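PDB 1YN8: NAP1-binding protein 2 from Saccharomyces cerevisiae, which negatively regulates the high-osmolarity glycerol pathway as an adaptor that links the PTC1 phosphatase to the PBS2 kinase, seen here as its SH3 domain. Local coordinates for residues Val26-Lys31 and Leu37-Glu42. Residues are numbered along the deposited sequence; the frame is centred on the assembly and turned at random.
Sequences VFISYK and LVAENE
Tyr-30 and Val-38 meet on the outer side of an antiparallel beta hairpin of the SH3 fold, in which strand 25-33 turns back into strand 36-40. With its first torsion at 65°, the Tyr-30 side chain leans over the neighbouring strand, and CG2 of Val-38 lies over one face of the ring in a CH-pi contact. This methyl is displaced toward the phenol end, 3.5 Å from Tyr-30 CZ. On the same side of the sheet, farther along, Phe-27 and Glu-40 form a hydrogen-bonded pair and touch through Phe-27 CB and Glu-40 CG, 3.8 Å apart.

The other side faces the hydrophobic core. Ile-28 and Ala-39 are a non-hydrogen-bonded pair, and CD1 of Ile-28 reaches between the Ala-39 methyl, 3.9 Å to CB, and CD1 of Leu-37, 4.0 Å away. Val-55 and Tyr-57 of strand 55-57 pack on both Ile-28 and Leu-37, so the hairpin closes against the C-terminal strand of the small barrel. Replacing Ile-28 with an alanine would probably open a gap beside Leu-37 CD1 and the Ala-39 methyl and weaken the packing against strand 55-57.

Four backbone hydrogen bonds hold the two strands together. Two join Phe-27 and Glu-40, with Glu-40 N to Phe-27 O nearly straight (2.9 Å, 170°). Ser-29 and Tyr-30 together face Val-38 in a classic beta bulge, with helical backbone angles at Ser-29: the Val-38 carbonyl accepts the Ser-29 N-H, and Val-38 N donates to Tyr-30 O at 3.0 Å.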
ATOM      1  N   VAL A  26       0.866  -2.187  -6.534  1.00 25.93           N
ATOM      2  CA  VAL A  26       0.734  -2.913  -5.254  1.00 24.63           C
ATOM      3  C   VAL A  26      -0.483  -3.868  -5.214  1.00 25.11           C
ATOM      4  O   VAL A  26      -1.345  -3.823  -6.076  1.00 25.51           O
ATOM      5  CB  VAL A  26       0.662  -1.915  -4.080  1.00 26.95           C
ATOM      6  CG1 VAL A  26       1.894  -1.037  -4.042  1.00 25.52           C
ATOM      7  CG2 VAL A  26      -0.591  -1.044  -4.189  1.00 27.30           C
ATOM      8  N   PHE A  27      -0.533  -4.730  -4.196  1.00 24.00           N
ATOM      9  CA  PHE A  27      -1.622  -5.709  -4.011  1.00 24.78           C
ATOM     10  C   PHE A  27      -2.082  -5.606  -2.571  1.00 24.93           C
ATOM     11  O   PHE A  27      -1.252  -5.732  -1.655  1.00 26.16           O
ATOM     12  CB  PHE A  27      -1.130  -7.128  -4.329  1.00 23.40           C
ATOM     13  CG  PHE A  27      -0.650  -7.286  -5.782  1.00 25.28           C
ATOM     14  CD1 PHE A  27      -1.537  -7.743  -6.782  1.00 24.58           C
ATOM     15  CD2 PHE A  27       0.643  -6.880  -6.165  1.00 23.17           C
ATOM     16  CE1 PHE A  27      -1.136  -7.810  -8.123  1.00 24.23           C
ATOM     17  CE2 PHE A  27       1.060  -7.025  -7.486  1.00 24.12           C
ATOM     18  CZ  PHE A  27       0.158  -7.477  -8.463  1.00 24.84           C
ATOM     19  N   ILE A  28      -3.385  -5.380  -2.372  1.00 23.58           N
ATOM     20  CA  ILE A  28      -3.932  -5.181  -1.035  1.00 24.07           C
ATOM     21  C   ILE A  28      -4.359  -6.530  -0.477  1.00 24.44           C
ATOM     22  O   ILE A  28      -5.238  -7.206  -1.052  1.00 24.93           O
ATOM     23  CB  ILE A  28      -5.122  -4.180  -1.020  1.00 24.86           C
ATOM     24  CG1 ILE A  28      -4.777  -2.831  -1.704  1.00 23.18           C
ATOM     25  CG2 ILE A  28      -5.622  -3.981   0.401  1.00 24.63           C
ATOM     26  CD1 ILE A  28      -3.585  -2.073  -1.158  1.00 25.53           C
ATOM     27  N   SER A  29      -3.758  -6.932   0.657  1.00 24.58           N
ATOM     28  CA  SER A  29      -4.110  -8.201   1.298  1.00 26.65           C
ATOM     29  C   SER A  29      -5.422  -8.163   2.096  1.00 25.86           C
ATOM     30  O   SER A  29      -6.231  -9.106   2.027  1.00 25.76           O
ATOM     31  CB  SER A  29      -2.968  -8.609   2.213  1.00 27.29           C
ATOM     32  OG  SER A  29      -1.754  -8.661   1.492  1.00 33.48           O
ATOM     33  N   TYR A  30      -5.593  -7.101   2.907  1.00 25.19           N
ATOM     34  CA  TYR A  30      -6.734  -6.893   3.773  1.00 25.28           C
ATOM     35  C   TYR A  30      -6.676  -5.493   4.407  1.00 25.57           C
ATOM     36  O   TYR A  30      -5.654  -4.800   4.317  1.00 25.36           O
ATOM     37  CB  TYR A  30      -6.825  -7.943   4.888  1.00 25.62           C
ATOM     38  CG  TYR A  30      -5.706  -7.962   5.943  1.00 27.78           C
ATOM     39  CD1 TYR A  30      -5.877  -7.339   7.177  1.00 27.54           C
ATOM     40  CD2 TYR A  30      -4.525  -8.651   5.732  1.00 30.79           C
ATOM     41  CE1 TYR A  30      -4.881  -7.396   8.171  1.00 31.21           C
ATOM     42  CE2 TYR A  30      -3.525  -8.705   6.718  1.00 29.60           C
ATOM     43  CZ  TYR A  30      -3.711  -8.079   7.930  1.00 29.34           C
ATOM     44  OH  TYR A  30      -2.716  -8.149   8.912  1.00 31.06           O
ATOM     45  N   LYS A  31      -7.802  -5.108   5.006  1.00 23.61           N
ATOM     46  CA  LYS A  31      -7.895  -3.883   5.812  1.00 24.34           C
ATOM     47  C   LYS A  31      -7.565  -4.161   7.279  1.00 23.58           C
ATOM     48  O   LYS A  31      -8.299  -4.897   7.977  1.00 22.53           O
ATOM     49  CB  LYS A  31      -9.285  -3.262   5.689  1.00 23.76           C
ATOM     50  CG  LYS A  31      -9.462  -1.913   6.433  1.00 23.94           C
ATOM     51  CD  LYS A  31     -10.794  -1.263   6.052  1.00 24.75           C
ATOM     52  CE  LYS A  31     -10.957   0.057   6.754  1.00 26.48           C
ATOM     53  NZ  LYS A  31     -12.294   0.671   6.514  1.00 32.41           N
ATOM     54  N   LEU A  37      -4.431   0.004   5.285  1.00 21.58           N
ATOM     55  CA  LEU A  37      -4.415  -1.224   4.512  1.00 22.88           C
ATOM     56  C   LEU A  37      -3.051  -1.940   4.673  1.00 23.02           C
ATOM     57  O   LEU A  37      -2.004  -1.274   4.799  1.00 24.03           O
ATOM     58  CB  LEU A  37      -4.672  -0.912   3.029  1.00 25.39           C
ATOM     59  CG  LEU A  37      -5.951  -0.127   2.684  1.00 24.80           C
ATOM     60  CD1 LEU A  37      -5.950   0.105   1.196  1.00 26.95           C
ATOM     61  CD2 LEU A  37      -7.202  -0.849   3.105  1.00 26.61           C
ATOM     62  N   VAL A  38      -3.074  -3.277   4.606  1.00 22.86           N
ATOM     63  CA  VAL A  38      -1.867  -4.093   4.472  1.00 24.71           C
ATOM     64  C   VAL A  38      -1.664  -4.391   2.973  1.00 25.92           C
ATOM     65  O   VAL A  38      -2.522  -5.017   2.311  1.00 26.36           O
ATOM     66  CB  VAL A  38      -1.940  -5.435   5.245  1.00 24.48           C
ATOM     67  CG1 VAL A  38      -0.669  -6.275   4.985  1.00 24.96           C
ATOM     68  CG2 VAL A  38      -2.088  -5.209   6.725  1.00 27.37           C
ATOM     69  N   ALA A  39      -0.521  -3.959   2.472  1.00 25.65           N
ATOM     70  CA  ALA A  39      -0.169  -4.019   1.064  1.00 25.72           C
ATOM     71  C   ALA A  39       1.142  -4.765   0.849  1.00 25.20           C
ATOM     72  O   ALA A  39       2.016  -4.774   1.732  1.00 23.60           O
ATOM     73  CB  ALA A  39      -0.067  -2.636   0.518  1.00 26.63           C
ATOM     74  N   GLU A  40       1.262  -5.431  -0.304  1.00 25.18           N
ATOM     75  CA  GLU A  40       2.560  -5.916  -0.790  1.00 27.37           C
ATOM     76  C   GLU A  40       3.003  -5.143  -2.047  1.00 25.44           C
ATOM     77  O   GLU A  40       2.166  -4.594  -2.812  1.00 25.42           O
ATOM     78  CB  GLU A  40       2.616  -7.452  -0.995  1.00 29.19           C
ATOM     79  CG  GLU A  40       1.685  -8.027  -2.014  1.00 33.08           C
ATOM     80  CD  GLU A  40       1.746  -9.583  -2.146  1.00 33.21           C
ATOM     81  OE1 GLU A  40       2.041 -10.325  -1.175  1.00 36.55           O
ATOM     82  OE2 GLU A  40       1.517 -10.052  -3.283  1.00 41.69           O
ATOM     83  N   ASN A  41       4.325  -5.036  -2.213  1.00 24.66           N
ATOM     84  CA  ASN A  41       4.919  -4.382  -3.396  1.00 23.92           C
ATOM     85  C   ASN A  41       4.692  -5.231  -4.660  1.00 24.84           C
ATOM     86  O   ASN A  41       4.157  -6.359  -4.574  1.00 26.53           O
ATOM     87  CB  ASN A  41       6.432  -4.051  -3.222  1.00 25.53           C
ATOM     88  CG  ASN A  41       7.325  -5.275  -2.990  1.00 25.38           C
ATOM     89  OD1 ASN A  41       6.870  -6.438  -3.011  1.00 23.00           O
ATOM     90  ND2 ASN A  41       8.634  -5.000  -2.717  1.00 23.72           N
ATOM     91  N   GLU A  42       5.141  -4.715  -5.810  1.00 24.09           N
ATOM     92  CA  GLU A  42       4.918  -5.387  -7.132  1.00 23.54           C
ATOM     93  C   GLU A  42       5.314  -6.868  -7.208  1.00 23.82           C
ATOM     94  O   GLU A  42       4.540  -7.713  -7.755  1.00 24.92           O
ATOM     95  CB  GLU A  42       5.624  -4.605  -8.227  1.00 24.32           C
ATOM     96  CG  GLU A  42       5.384  -5.131  -9.648  1.00 23.04           C
ATOM     97  CD  GLU A  42       6.039  -4.296 -10.699  1.00 23.44           C
ATOM     98  OE1 GLU A  42       6.620  -3.221 -10.379  1.00 23.90           O
ATOM     99  OE2 GLU A  42       6.034  -4.749 -11.887  1.00 27.38           O
TER